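Local structure of nucleocapsid (Crimean-congo hemorrhagic fever virus, 4AKL) at residues D11-W16 and E79-S84; E18-G23 and Y34-S39; M164-M169 and H453-S458. The protein binds single- and double-stranded RNA, probably takes part in packaging the viral genome, and shows endonuclease activity on double-stranded DNA that does not depend on sequence. All coordinates share one frame; numbering follows the deposited sequence.

Interaction 1: residues D11-W16 and E79-S84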
ATOM      1  N   ASP A  11     -16.649  -0.337  21.519  1.00 62.35           N
ATOM      2  CA  ASP A  11     -16.887  -0.638  22.967  1.00 64.15           C
ATOM      3  C   ASP A  11     -16.630  -2.098  23.286  1.00 62.63           C
ATOM      4  O   ASP A  11     -15.867  -2.396  24.198  1.00 62.54           O
ATOM      5  CB  ASP A  11     -18.311  -0.262  23.406  1.00 66.94           C
ATOM      6  CG  ASP A  11     -18.445   1.217  23.781  1.00 69.84           C
ATOM      7  OD1 ASP A  11     -17.408   1.933  23.878  1.00 70.78           O
ATOM      8  OD2 ASP A  11     -19.599   1.668  23.985  1.00 74.05           O
ATOM      9  N   GLU A  12     -17.266  -2.988  22.518  1.00 61.28           N
ATOM     10  CA  GLU A  12     -17.047  -4.442  22.631  1.00 60.24           C
ATOM     11  C   GLU A  12     -15.560  -4.756  22.524  1.00 57.87           C
ATOM     12  O   GLU A  12     -15.014  -5.492  23.353  1.00 58.13           O
ATOM     13  CB  GLU A  12     -17.870  -5.223  21.590  1.00 59.27           C
ATOM     14  CG  GLU A  12     -19.379  -5.351  21.987  1.00 62.77           C
ATOM     15  CD  GLU A  12     -20.213  -6.217  21.019  1.00 62.59           C
ATOM     16  OE1 GLU A  12     -19.631  -6.887  20.144  1.00 61.52           O
ATOM     17  OE2 GLU A  12     -21.461  -6.230  21.138  1.00 64.62           O
ATOM     18  N   MET A  13     -14.901  -4.158  21.541  1.00 55.52           N
ATOM     19  CA  MET A  13     -13.481  -4.328  21.394  1.00 53.73           C
ATOM     20  C   MET A  13     -12.706  -3.860  22.606  1.00 54.76           C
ATOM     21  O   MET A  13     -11.800  -4.565  23.043  1.00 54.27           O
ATOM     22  CB  MET A  13     -12.930  -3.622  20.114  1.00 51.74           C
ATOM     23  CG  MET A  13     -11.420  -3.838  19.895  1.00 49.62           C
ATOM     24  SD  MET A  13     -10.981  -5.471  19.279  1.00 48.11           S
ATOM     25  CE  MET A  13      -9.511  -5.774  20.255  1.00 47.49           C
ATOM     26  N   ASN A  14     -13.022  -2.692  23.152  1.00 56.84           N
ATOM     27  CA  ASN A  14     -12.213  -2.180  24.327  1.00 58.19           C
ATOM     28  C   ASN A  14     -12.243  -3.088  25.521  1.00 59.27           C
ATOM     29  O   ASN A  14     -11.232  -3.280  26.174  1.00 59.25           O
ATOM     30  CB  ASN A  14     -12.618  -0.785  24.745  1.00 59.97           C
ATOM     31  CG  ASN A  14     -12.140   0.288  23.782  1.00 59.01           C
ATOM     32  OD1 ASN A  14     -11.211   0.104  23.020  1.00 57.15           O
ATOM     33  ND2 ASN A  14     -12.784   1.425  23.831  1.00 62.48           N
ATOM     34  N   LYS A  15     -13.395  -3.666  25.780  1.00 60.84           N
ATOM     35  CA  LYS A  15     -13.556  -4.554  26.940  1.00 63.01           C
ATOM     36  C   LYS A  15     -12.821  -5.869  26.731  1.00 61.13           C
ATOM     37  O   LYS A  15     -12.164  -6.362  27.656  1.00 61.75           O
ATOM     38  CB  LYS A  15     -15.034  -4.796  27.250  1.00 65.16           C
ATOM     39  CG  LYS A  15     -15.701  -3.610  27.902  1.00 68.70           C
ATOM     40  CD  LYS A  15     -17.044  -4.021  28.512  1.00 72.56           C
ATOM     41  CE  LYS A  15     -17.640  -2.918  29.358  1.00 75.55           C
ATOM     42  NZ  LYS A  15     -18.708  -3.421  30.248  1.00 79.36           N
ATOM     43  N   TRP A  16     -12.913  -6.424  25.510  1.00 58.95           N
ATOM     44  CA  TRP A  16     -12.198  -7.634  25.201  1.00 57.15           C
ATOM     45  C   TRP A  16     -10.700  -7.394  25.449  1.00 56.19           C
ATOM     46  O   TRP A  16     -10.018  -8.222  26.041  1.00 56.08           O
ATOM     47  CB  TRP A  16     -12.468  -8.057  23.747  1.00 55.35           C
ATOM     48  CG  TRP A  16     -11.869  -9.330  23.390  1.00 53.02           C
ATOM     49  CD1 TRP A  16     -12.484 -10.529  23.364  1.00 52.99           C
ATOM     50  CD2 TRP A  16     -10.514  -9.551  22.982  1.00 51.78           C
ATOM     51  NE1 TRP A  16     -11.592 -11.509  22.966  1.00 52.22           N
ATOM     52  CE2 TRP A  16     -10.373 -10.929  22.737  1.00 50.80           C
ATOM     53  CE3 TRP A  16      -9.397  -8.713  22.807  1.00 50.44           C
ATOM     54  CZ2 TRP A  16      -9.175 -11.488  22.326  1.00 49.33           C
ATOM     55  CZ3 TRP A  16      -8.221  -9.261  22.420  1.00 48.74           C
ATOM     56  CH2 TRP A  16      -8.106 -10.642  22.173  1.00 48.17           C
ATOM     57  N   GLU A  79      -4.973  -3.875  17.623  1.00 37.32           N
ATOM     58  CA  GLU A  79      -5.382  -3.687  16.237  1.00 36.30           C
ATOM     59  C   GLU A  79      -5.449  -5.013  15.500  1.00 35.30           C
ATOM     60  O   GLU A  79      -6.366  -5.201  14.690  1.00 34.57           O
ATOM     61  CB  GLU A  79      -4.473  -2.693  15.531  1.00 35.73           C
ATOM     62  CG  GLU A  79      -4.642  -1.285  16.030  1.00 37.55           C
ATOM     63  CD  GLU A  79      -3.940  -0.958  17.380  1.00 40.05           C
ATOM     64  OE1 GLU A  79      -3.022  -1.703  17.793  1.00 38.49           O
ATOM     65  OE2 GLU A  79      -4.330   0.079  18.019  1.00 41.70           O
ATOM     66  N   CYS A  80      -4.504  -5.934  15.796  1.00 34.61           N
ATOM     67  CA  CYS A  80      -4.533  -7.287  15.217  1.00 34.06           C
ATOM     68  C   CYS A  80      -5.816  -7.992  15.657  1.00 34.70           C
ATOM     69  O   CYS A  80      -6.495  -8.632  14.842  1.00 34.08           O
ATOM     70  CB  CYS A  80      -3.297  -8.100  15.648  1.00 33.48           C
ATOM     71  SG  CYS A  80      -1.741  -7.495  14.974  1.00 33.40           S
ATOM     72  N   ALA A  81      -6.167  -7.871  16.937  1.00 35.94           N
ATOM     73  CA  ALA A  81      -7.419  -8.486  17.410  1.00 36.79           C
ATOM     74  C   ALA A  81      -8.617  -7.849  16.699  1.00 37.39           C
ATOM     75  O   ALA A  81      -9.551  -8.548  16.290  1.00 37.90           O
ATOM     76  CB  ALA A  81      -7.554  -8.381  18.872  1.00 38.55           C
ATOM     77  N   TRP A  82      -8.611  -6.529  16.554  1.00 37.58           N
ATOM     78  CA  TRP A  82      -9.698  -5.860  15.837  1.00 37.73           C
ATOM     79  C   TRP A  82      -9.812  -6.351  14.366  1.00 35.98           C
ATOM     80  O   TRP A  82     -10.918  -6.615  13.872  1.00 36.14           O
ATOM     81  CB  TRP A  82      -9.487  -4.346  15.890  1.00 38.27           C
ATOM     82  CG  TRP A  82     -10.447  -3.500  15.058  1.00 38.36           C
ATOM     83  CD1 TRP A  82     -10.138  -2.817  13.920  1.00 36.82           C
ATOM     84  CD2 TRP A  82     -11.837  -3.228  15.320  1.00 40.96           C
ATOM     85  NE1 TRP A  82     -11.223  -2.143  13.451  1.00 38.17           N
ATOM     86  CE2 TRP A  82     -12.292  -2.368  14.283  1.00 40.55           C
ATOM     87  CE3 TRP A  82     -12.745  -3.621  16.327  1.00 43.39           C
ATOM     88  CZ2 TRP A  82     -13.623  -1.912  14.206  1.00 41.49           C
ATOM     89  CZ3 TRP A  82     -14.054  -3.165  16.262  1.00 43.91           C
ATOM     90  CH2 TRP A  82     -14.483  -2.316  15.210  1.00 43.97           C
ATOM     91  N   ALA A  83      -8.675  -6.471  13.702  1.00 34.42           N
ATOM     92  CA  ALA A  83      -8.603  -6.911  12.302  1.00 33.12           C
ATOM     93  C   ALA A  83      -9.063  -8.378  12.111  1.00 33.00           C
ATOM     94  O   ALA A  83      -9.395  -8.759  11.029  1.00 33.12           O
ATOM     95  CB  ALA A  83      -7.157  -6.695  11.745  1.00 31.02           C
ATOM     96  N   SER A  84      -9.063  -9.166  13.179  1.00 33.54           N
ATOM     97  CA  SER A  84      -9.418 -10.561  13.160  1.00 33.62           C
ATOM     98  C   SER A  84     -10.712 -10.838  13.932  1.00 35.06           C
ATOM     99  O   SER A  84     -11.049 -12.010  14.137  1.00 35.74           O
ATOM    100  CB  SER A  84      -8.303 -11.341  13.821  1.00 33.46           C
ATOM    101  OG  SER A  84      -7.138 -11.399  13.012  1.00 32.96           O
TER
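Met13 packs along Trp82 and reaches Ala81 with its tip, so that a single flexible side chain makes most of the contact from its helix. The apolar packing is shared along its length. CB and CG both lie close to the benzo ring of Trp82, with Met13 CB 3.8 Å from Trp82 CE3. Bends about CB-CG (chi2 75°) and CG-SD together bring the terminal methyl to the neighbouring residue: Met13 CE sits 3.5 Å from Ala81 CB. That same methyl of Ala81 is met by a second residue one helical turn further on, where Trp16 CZ3 approaches Ala81 CB to 3.7 Å. A small side chain on the 79-83 helix thus receives both a methionine tip and CZ3 and CH2 of an indole.

The sulfur adds a second kind of interaction. Met13 SD lies at the edge of the six-membered ring of Trp82, 84° from the ring normal and 5.3 Å from the ring centroid. It also lies against the backbone, with Met13 SD 3.7 Å from Trp82 CA.

A hydrogen bond also links the two helices, between Asn14 OD1 and Tyr78 OH. The indole nitrogen NE1 of Trp82 donates to the carbonyl oxygen of Phe139, which fixes the far side of the ring while Met13 packs on the benzo side. The buried carboxylate of Glu79, pointing away from the 11-16 helix, is held by Ser33, Asn142 and Asn144.

The axes of the two short helical segments approach to 10.7 Å with an angle of 131° between their directions, nearer antiparallel than parallel. The arrangement is a worked example of helix-to-helix packing in a largely helical protein, in which a Met-aromatic contact joins the N-terminal helix 10-24 to helix 77-83.

Interaction 2: residues E18-G23 and Y34-S39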
ATOM      1  N   GLU A  18      -9.173  -5.061  27.457  1.00 60.70           N
ATOM      2  CA  GLU A  18      -8.727  -4.746  28.838  1.00 63.79           C
ATOM      3  C   GLU A  18      -8.451  -6.023  29.608  1.00 64.76           C
ATOM      4  O   GLU A  18      -7.398  -6.145  30.259  1.00 65.52           O
ATOM      5  CB  GLU A  18      -9.726  -3.863  29.589  1.00 66.65           C
ATOM      6  CG  GLU A  18      -9.657  -2.396  29.220  1.00 68.07           C
ATOM      7  CD  GLU A  18      -8.300  -1.747  29.544  1.00 69.51           C
ATOM      8  OE1 GLU A  18      -7.859  -1.769  30.729  1.00 73.07           O
ATOM      9  OE2 GLU A  18      -7.677  -1.206  28.613  1.00 69.07           O
ATOM     10  N   GLU A  19      -9.410  -6.949  29.535  1.00 65.43           N
ATOM     11  CA  GLU A  19      -9.274  -8.325  30.024  1.00 66.13           C
ATOM     12  C   GLU A  19      -7.934  -8.918  29.594  1.00 63.86           C
ATOM     13  O   GLU A  19      -7.111  -9.332  30.410  1.00 64.54           O
ATOM     14  CB  GLU A  19     -10.405  -9.199  29.410  1.00 66.19           C
ATOM     15  CG  GLU A  19     -10.281 -10.723  29.661  1.00 67.30           C
ATOM     16  CD  GLU A  19     -10.243 -11.608  28.372  1.00 66.61           C
ATOM     17  OE1 GLU A  19      -9.890 -11.119  27.218  1.00 64.62           O
ATOM     18  OE2 GLU A  19     -10.568 -12.830  28.541  1.00 68.36           O
ATOM     19  N   PHE A  20      -7.738  -8.933  28.287  1.00 61.23           N
ATOM     20  CA  PHE A  20      -6.599  -9.572  27.676  1.00 59.17           C
ATOM     21  C   PHE A  20      -5.284  -8.941  28.125  1.00 59.70           C
ATOM     22  O   PHE A  20      -4.329  -9.656  28.398  1.00 59.52           O
ATOM     23  CB  PHE A  20      -6.726  -9.486  26.143  1.00 56.50           C
ATOM     24  CG  PHE A  20      -5.757 -10.342  25.418  1.00 53.58           C
ATOM     25  CD1 PHE A  20      -4.472  -9.912  25.194  1.00 52.06           C
ATOM     26  CD2 PHE A  20      -6.116 -11.602  24.972  1.00 52.62           C
ATOM     27  CE1 PHE A  20      -3.550 -10.728  24.515  1.00 50.89           C
ATOM     28  CE2 PHE A  20      -5.179 -12.422  24.284  1.00 50.91           C
ATOM     29  CZ  PHE A  20      -3.918 -11.981  24.060  1.00 48.80           C
ATOM     30  N   LYS A  21      -5.248  -7.604  28.176  1.00 60.66           N
ATOM     31  CA  LYS A  21      -4.054  -6.856  28.579  1.00 61.51           C
ATOM     32  C   LYS A  21      -3.658  -7.225  29.988  1.00 63.94           C
ATOM     33  O   LYS A  21      -2.483  -7.476  30.266  1.00 63.56           O
ATOM     34  CB  LYS A  21      -4.291  -5.344  28.532  1.00 62.37           C
ATOM     35  CG  LYS A  21      -3.112  -4.514  29.097  1.00 63.72           C
ATOM     36  CD  LYS A  21      -3.458  -3.049  29.232  1.00 66.14           C
ATOM     37  CE  LYS A  21      -2.489  -2.336  30.203  1.00 68.34           C
ATOM     38  NZ  LYS A  21      -2.877  -0.912  30.407  1.00 70.35           N
ATOM     39  N   LYS A  22      -4.662  -7.228  30.864  1.00 66.53           N
ATOM     40  CA  LYS A  22      -4.480  -7.588  32.250  1.00 69.51           C
ATOM     41  C   LYS A  22      -4.028  -9.039  32.326  1.00 69.07           C
ATOM     42  O   LYS A  22      -3.075  -9.354  33.024  1.00 69.81           O
ATOM     43  CB  LYS A  22      -5.791  -7.361  33.074  1.00 72.28           C
ATOM     44  CG  LYS A  22      -6.608  -8.641  33.450  1.00 73.80           C
ATOM     45  CD  LYS A  22      -7.879  -8.320  34.221  1.00 76.65           C
ATOM     46  CE  LYS A  22      -8.038  -9.318  35.341  1.00 79.38           C
ATOM     47  NZ  LYS A  22      -7.103  -8.972  36.473  1.00 81.39           N
ATOM     48  N   GLY A  23      -4.725  -9.908  31.586  1.00 67.96           N
ATOM     49  CA  GLY A  23      -4.483 -11.333  31.634  1.00 67.56           C
ATOM     50  C   GLY A  23      -3.066 -11.678  31.234  1.00 65.80           C
ATOM     51  O   GLY A  23      -2.418 -12.484  31.913  1.00 66.63           O
ATOM     52  N   TYR A  34       0.235  -1.611  22.795  1.00 45.90           N
ATOM     53  CA  TYR A  34       0.561  -2.664  23.779  1.00 46.47           C
ATOM     54  C   TYR A  34       0.824  -4.032  23.089  1.00 45.07           C
ATOM     55  O   TYR A  34       0.120  -4.434  22.136  1.00 43.12           O
ATOM     56  CB  TYR A  34      -0.541  -2.810  24.794  1.00 48.37           C
ATOM     57  CG  TYR A  34      -0.467  -1.829  25.968  1.00 51.04           C
ATOM     58  CD1 TYR A  34       0.391  -2.053  27.018  1.00 53.15           C
ATOM     59  CD2 TYR A  34      -1.267  -0.693  26.008  1.00 52.75           C
ATOM     60  CE1 TYR A  34       0.459  -1.150  28.122  1.00 55.94           C
ATOM     61  CE2 TYR A  34      -1.221   0.204  27.071  1.00 55.34           C
ATOM     62  CZ  TYR A  34      -0.357  -0.024  28.122  1.00 57.50           C
ATOM     63  OH  TYR A  34      -0.323   0.877  29.173  1.00 61.29           O
ATOM     64  N   SER A  35       1.841  -4.724  23.586  1.00 45.63           N
ATOM     65  CA  SER A  35       2.321  -5.934  22.986  1.00 44.54           C
ATOM     66  C   SER A  35       3.017  -6.795  24.014  1.00 46.32           C
ATOM     67  O   SER A  35       3.051  -6.467  25.221  1.00 48.65           O
ATOM     68  CB  SER A  35       3.320  -5.570  21.877  1.00 43.12           C
ATOM     69  OG  SER A  35       4.539  -5.192  22.439  1.00 44.28           O
ATOM     70  N   PHE A  36       3.577  -7.905  23.549  1.00 45.98           N
ATOM     71  CA  PHE A  36       4.347  -8.821  24.421  1.00 47.51           C
ATOM     72  C   PHE A  36       5.842  -8.455  24.507  1.00 48.36           C
ATOM     73  O   PHE A  36       6.636  -9.202  25.109  1.00 49.33           O
ATOM     74  CB  PHE A  36       4.162 -10.282  23.942  1.00 46.64           C
ATOM     75  CG  PHE A  36       2.848 -10.878  24.340  1.00 46.42           C
ATOM     76  CD1 PHE A  36       2.671 -11.379  25.624  1.00 47.87           C
ATOM     77  CD2 PHE A  36       1.791 -10.931  23.435  1.00 45.58           C
ATOM     78  CE1 PHE A  36       1.471 -11.922  26.001  1.00 48.91           C
ATOM     79  CE2 PHE A  36       0.561 -11.472  23.791  1.00 45.78           C
ATOM     80  CZ  PHE A  36       0.385 -11.966  25.079  1.00 47.42           C
ATOM     81  N   CYS A  37       6.219  -7.306  23.945  1.00 48.69           N
ATOM     82  CA  CYS A  37       7.636  -6.942  23.815  1.00 49.69           C
ATOM     83  C   CYS A  37       8.256  -6.361  25.093  1.00 52.24           C
ATOM     84  O   CYS A  37       8.064  -5.191  25.417  1.00 53.22           O
ATOM     85  CB  CYS A  37       7.842  -5.961  22.631  1.00 48.33           C
ATOM     86  SG  CYS A  37       9.546  -5.705  22.157  1.00 48.81           S
ATOM     87  N   GLU A  38       9.019  -7.196  25.794  1.00 53.82           N
ATOM     88  CA  GLU A  38       9.766  -6.767  27.000  1.00 56.57           C
ATOM     89  C   GLU A  38      11.164  -6.208  26.752  1.00 56.46           C
ATOM     90  O   GLU A  38      11.742  -5.606  27.635  1.00 58.72           O
ATOM     91  CB  GLU A  38       9.847  -7.908  27.994  1.00 58.16           C
ATOM     92  CG  GLU A  38       8.602  -7.958  28.890  1.00 61.66           C
ATOM     93  CD  GLU A  38       8.529  -9.230  29.670  1.00 65.76           C
ATOM     94  OE1 GLU A  38       9.214 -10.211  29.267  1.00 67.67           O
ATOM     95  OE2 GLU A  38       7.798  -9.261  30.676  1.00 68.93           O
ATOM     96  N   SER A  39      11.710  -6.402  25.570  1.00 54.68           N
ATOM     97  CA  SER A  39      13.049  -5.866  25.255  1.00 54.76           C
ATOM     98  C   SER A  39      13.286  -5.860  23.782  1.00 52.25           C
ATOM     99  O   SER A  39      12.760  -6.692  23.054  1.00 50.34           O
ATOM    100  CB  SER A  39      14.158  -6.684  25.939  1.00 55.92           C
ATOM    101  OG  SER A  39      14.120  -8.007  25.484  1.00 55.60           O
TER
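Lys21 and Tyr34 meet where helix 10-24 is covered by the loop that follows it, a local helix-loop packing centred on a CH-pi contact. Lys21 CB already points toward the loop. With CG anti to the backbone N (chi1 174°) and the rest of the chain extended, CB and CG act as a spacer that carries the outer atoms over the phenol. CD comes above the ring, nearly equidistant from its six carbons, at 4.5 Å from Lys21 CD to Tyr34 CZ. CE is closer to the plane but displaced toward the rim, and lies over the face 4.0 Å from the Tyr34 ring centroid, 23° off the normal. At the tip, NZ stays above the ring plane, out past the carbons, which fits the weakness of its hydrogen bond, 3.4 Å from Lys21 NZ to Tyr34 OH. The aliphatic part of the lysine is therefore used as an apolar surface, while its ammonium group meets the phenol oxygen.

Between Tyr34 and Phe36, Ser35 makes an ST turn, its OG accepting from the backbone N of Cys37; Thr31 is a further partner of that hydroxyl. Phe36 then comes back toward the helix, where its side chain and that of Phe20 cross at about a right angle. Both phenylalanines also pack on Ile77 of helix 77-83. Their nearest atoms are Phe20 CE1 and Phe36 CZ, 4.2 Å apart.

Interaction 3: residues M164-M169 and H453-S458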
ATOM      1  N   MET A 164      24.801   6.194   9.277  1.00 49.64           N
ATOM      2  CA  MET A 164      25.397   5.853   7.988  0.50 49.53           C
ATOM      3  C   MET A 164      24.633   4.649   7.325  1.00 46.83           C
ATOM      4  O   MET A 164      24.361   4.690   6.142  1.00 45.73           O
ATOM      5  CB  MET A 164      26.920   5.649   8.123  0.50 51.31           C
ATOM      6  CG  MET A 164      27.799   6.941   7.799  0.50 54.81           C
ATOM      7  SD  MET A 164      27.159   8.630   8.149  0.50 56.99           S
ATOM      8  CE  MET A 164      28.121   9.088   9.622  0.50 59.16           C
ATOM      9  N   SER A 165      24.268   3.627   8.103  1.00 45.13           N
ATOM     10  CA  SER A 165      23.485   2.474   7.583  1.00 43.20           C
ATOM     11  C   SER A 165      22.138   2.901   7.011  1.00 41.36           C
ATOM     12  O   SER A 165      21.750   2.453   5.955  1.00 40.35           O
ATOM     13  CB  SER A 165      23.229   1.425   8.680  1.00 42.62           C
ATOM     14  OG  SER A 165      24.371   0.621   8.894  1.00 43.90           O
ATOM     15  N   VAL A 166      21.440   3.777   7.706  1.00 41.03           N
ATOM     16  CA  VAL A 166      20.176   4.304   7.178  1.00 40.03           C
ATOM     17  C   VAL A 166      20.414   5.080   5.889  1.00 40.55           C
ATOM     18  O   VAL A 166      19.685   4.912   4.939  1.00 39.02           O
ATOM     19  CB  VAL A 166      19.457   5.175   8.238  1.00 40.80           C
ATOM     20  CG1 VAL A 166      18.276   5.950   7.631  1.00 40.07           C
ATOM     21  CG2 VAL A 166      19.030   4.291   9.415  1.00 38.99           C
ATOM     22  N   LYS A 167      21.444   5.922   5.881  1.00 42.73           N
ATOM     23  CA  LYS A 167      21.826   6.696   4.677  1.00 44.23           C
ATOM     24  C   LYS A 167      22.217   5.799   3.489  1.00 43.96           C
ATOM     25  O   LYS A 167      21.930   6.134   2.325  1.00 44.30           O
ATOM     26  CB  LYS A 167      22.900   7.730   5.000  1.00 46.66           C
ATOM     27  CG  LYS A 167      22.326   8.991   5.715  1.00 48.92           C
ATOM     28  CD  LYS A 167      23.370  10.051   5.989  1.00 52.19           C
ATOM     29  CE  LYS A 167      22.722  11.404   6.475  1.00 54.32           C
ATOM     30  NZ  LYS A 167      23.739  12.439   6.827  1.00 56.41           N
ATOM     31  N   GLU A 168      22.840   4.650   3.770  1.00 44.01           N
ATOM     32  CA  GLU A 168      23.152   3.664   2.707  1.00 43.56           C
ATOM     33  C   GLU A 168      21.875   3.045   2.125  1.00 41.49           C
ATOM     34  O   GLU A 168      21.767   2.901   0.898  1.00 40.84           O
ATOM     35  CB  GLU A 168      24.094   2.567   3.216  1.00 44.08           C
ATOM     36  CG  GLU A 168      24.342   1.440   2.222  1.00 44.07           C
ATOM     37  CD  GLU A 168      25.114   0.298   2.810  1.00 46.49           C
ATOM     38  OE1 GLU A 168      25.869   0.472   3.814  1.00 48.04           O
ATOM     39  OE2 GLU A 168      24.969  -0.799   2.253  1.00 48.06           O
ATOM     40  N   MET A 169      20.919   2.683   3.003  1.00 40.41           N
ATOM     41  CA  MET A 169      19.598   2.194   2.593  1.00 38.76           C
ATOM     42  C   MET A 169      18.914   3.162   1.653  1.00 39.35           C
ATOM     43  O   MET A 169      18.468   2.756   0.602  1.00 39.23           O
ATOM     44  CB  MET A 169      18.685   1.893   3.790  1.00 37.56           C
ATOM     45  CG  MET A 169      19.138   0.656   4.554  1.00 36.18           C
ATOM     46  SD  MET A 169      18.150   0.297   5.986  1.00 35.03           S
ATOM     47  CE  MET A 169      16.755  -0.504   5.190  1.00 30.96           C
ATOM     48  N   HIS A 453      11.435  -1.442   2.179  1.00 35.93           N
ATOM     49  CA  HIS A 453       9.976  -1.211   2.168  0.50 35.57           C
ATOM     50  C   HIS A 453       9.583  -0.767   3.594  1.00 35.98           C
ATOM     51  O   HIS A 453       8.839   0.187   3.776  1.00 36.44           O
ATOM     52  CB  HIS A 453       9.324  -2.545   1.708  0.50 34.73           C
ATOM     53  CG  HIS A 453       7.833  -2.557   1.575  0.50 34.62           C
ATOM     54  ND1 HIS A 453       7.131  -1.710   0.731  0.50 36.40           N
ATOM     55  CD2 HIS A 453       6.909  -3.365   2.148  0.50 34.17           C
ATOM     56  CE1 HIS A 453       5.836  -1.990   0.814  0.50 35.35           C
ATOM     57  NE2 HIS A 453       5.675  -2.992   1.666  0.50 33.10           N
ATOM     58  N   LEU A 454      10.109  -1.482   4.603  1.00 35.32           N
ATOM     59  CA  LEU A 454       9.819  -1.126   5.989  1.00 35.74           C
ATOM     60  C   LEU A 454      10.318   0.294   6.352  1.00 36.48           C
ATOM     61  O   LEU A 454       9.594   1.034   6.954  1.00 37.29           O
ATOM     62  CB  LEU A 454      10.386  -2.134   6.968  1.00 35.24           C
ATOM     63  CG  LEU A 454       9.713  -3.510   7.062  1.00 36.06           C
ATOM     64  CD1 LEU A 454      10.633  -4.420   7.942  1.00 36.43           C
ATOM     65  CD2 LEU A 454       8.228  -3.504   7.591  1.00 34.30           C
ATOM     66  N   LEU A 455      11.537   0.648   5.982  1.00 36.81           N
ATOM     67  CA  LEU A 455      12.058   2.005   6.230  1.00 37.69           C
ATOM     68  C   LEU A 455      11.221   3.093   5.566  1.00 38.52           C
ATOM     69  O   LEU A 455      10.930   4.130   6.161  1.00 38.56           O
ATOM     70  CB  LEU A 455      13.515   2.133   5.763  1.00 37.98           C
ATOM     71  CG  LEU A 455      14.233   3.480   6.038  1.00 38.68           C
ATOM     72  CD1 LEU A 455      14.232   3.820   7.504  1.00 39.07           C
ATOM     73  CD2 LEU A 455      15.670   3.485   5.485  1.00 39.13           C
ATOM     74  N   HIS A 456      10.855   2.837   4.329  1.00 38.54           N
ATOM     75  CA  HIS A 456      10.052   3.755   3.530  1.00 39.93           C
ATOM     76  C   HIS A 456       8.772   4.075   4.278  1.00 40.04           C
ATOM     77  O   HIS A 456       8.453   5.215   4.506  1.00 40.89           O
ATOM     78  CB  HIS A 456       9.761   3.128   2.173  1.00 39.59           C
ATOM     79  CG  HIS A 456       9.041   4.027   1.248  1.00 41.99           C
ATOM     80  ND1 HIS A 456       9.672   5.033   0.542  1.00 47.43           N
ATOM     81  CD2 HIS A 456       7.737   4.087   0.913  1.00 44.07           C
ATOM     82  CE1 HIS A 456       8.775   5.674  -0.187  1.00 48.14           C
ATOM     83  NE2 HIS A 456       7.596   5.112   0.015  1.00 46.04           N
ATOM     84  N   GLN A 457       8.089   3.027   4.690  1.00 39.61           N
ATOM     85  CA  GLN A 457       6.867   3.126   5.453  1.00 40.36           C
ATOM     86  C   GLN A 457       7.019   3.832   6.771  1.00 40.84           C
ATOM     87  O   GLN A 457       6.129   4.535   7.145  1.00 41.27           O
ATOM     88  CB  GLN A 457       6.282   1.743   5.665  1.00 39.77           C
ATOM     89  CG  GLN A 457       5.686   1.281   4.336  1.00 42.42           C
ATOM     90  CD  GLN A 457       5.284  -0.091   4.362  1.00 44.02           C
ATOM     91  OE1 GLN A 457       4.681  -0.570   5.329  1.00 46.09           O
ATOM     92  NE2 GLN A 457       5.599  -0.784   3.305  1.00 46.71           N
ATOM     93  N   SER A 458       8.131   3.613   7.477  1.00 40.66           N
ATOM     94  CA  SER A 458       8.398   4.365   8.682  1.00 41.60           C
ATOM     95  C   SER A 458       8.617   5.817   8.333  1.00 42.85           C
ATOM     96  O   SER A 458       8.191   6.676   9.066  1.00 44.71           O
ATOM     97  CB  SER A 458       9.638   3.840   9.414  1.00 41.83           C
ATOM     98  OG  SER A 458       9.731   4.419  10.682  1.00 42.11           O
TER
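Leu455 reaches across to Val166 and Met169. Leu454, just before it, turns to Ile413 in a loop. Leu455 itself points toward the 164-169 helix: CG, anti to the backbone N (chi1 -176°), carries the branch across, and the turn at chi2 puts one methyl, CD2, foremost, where it makes all the close contacts. That methyl is 3.8 Å from Met169 CB. Further along the same methionine, Leu455 CD2 is 4.1 Å from Met169 SD, and the terminal methyl CE lies at a similar range, since the bend at chi3 (80°) folds the end of Met169 back round the leucine. One turn earlier in the helix, Val166 offers a branch, with Val166 CG1 4.2 Å from Leu455 CD2.

This is ordinary apolar packing between two helices of a mainly helical protein, and a third helix completes it: Val431 and Phe434 of helix 425-440 touch Val166 and Met169, respectively. The same third helix also has polar links to helix 163-181, through a salt bridge from Lys438 to Glu168 and a hydrogen bond between Glu435 and Ser165.

Past Leu455, His456 touches Met173, further along helix 163-181; Leu455 touches it too. Gln457 faces Lys411 and Leu414. The hydroxyl of Ser458 is hydrogen-bonded to the hydroxyl of Tyr156, a residue of the short strand 155-156.

From the N terminus, helix 10-24 enters two contacts in turn. Its 11-16 part opens interaction 1, and its 18-23 part opens interaction 2, which closes first, after ten intervening residues, at 34-39. Interaction 1 closes later, at 79-84, so the small loop is nested inside the larger one, and the two centres lie 13 Å apart. Interaction 3 follows in series: it opens at 164-169 and closes only at 453-458, enclosing 283 residues that include the DEVD motif Asp266-Asp269. Its centre is 31 Å from that of interaction 1. Interaction 1 ties helix 10-24 to helix 77-83, interaction 2 ties it to the following loop, and interaction 3 joins helix 163-181 to the C-terminal helix 450-460.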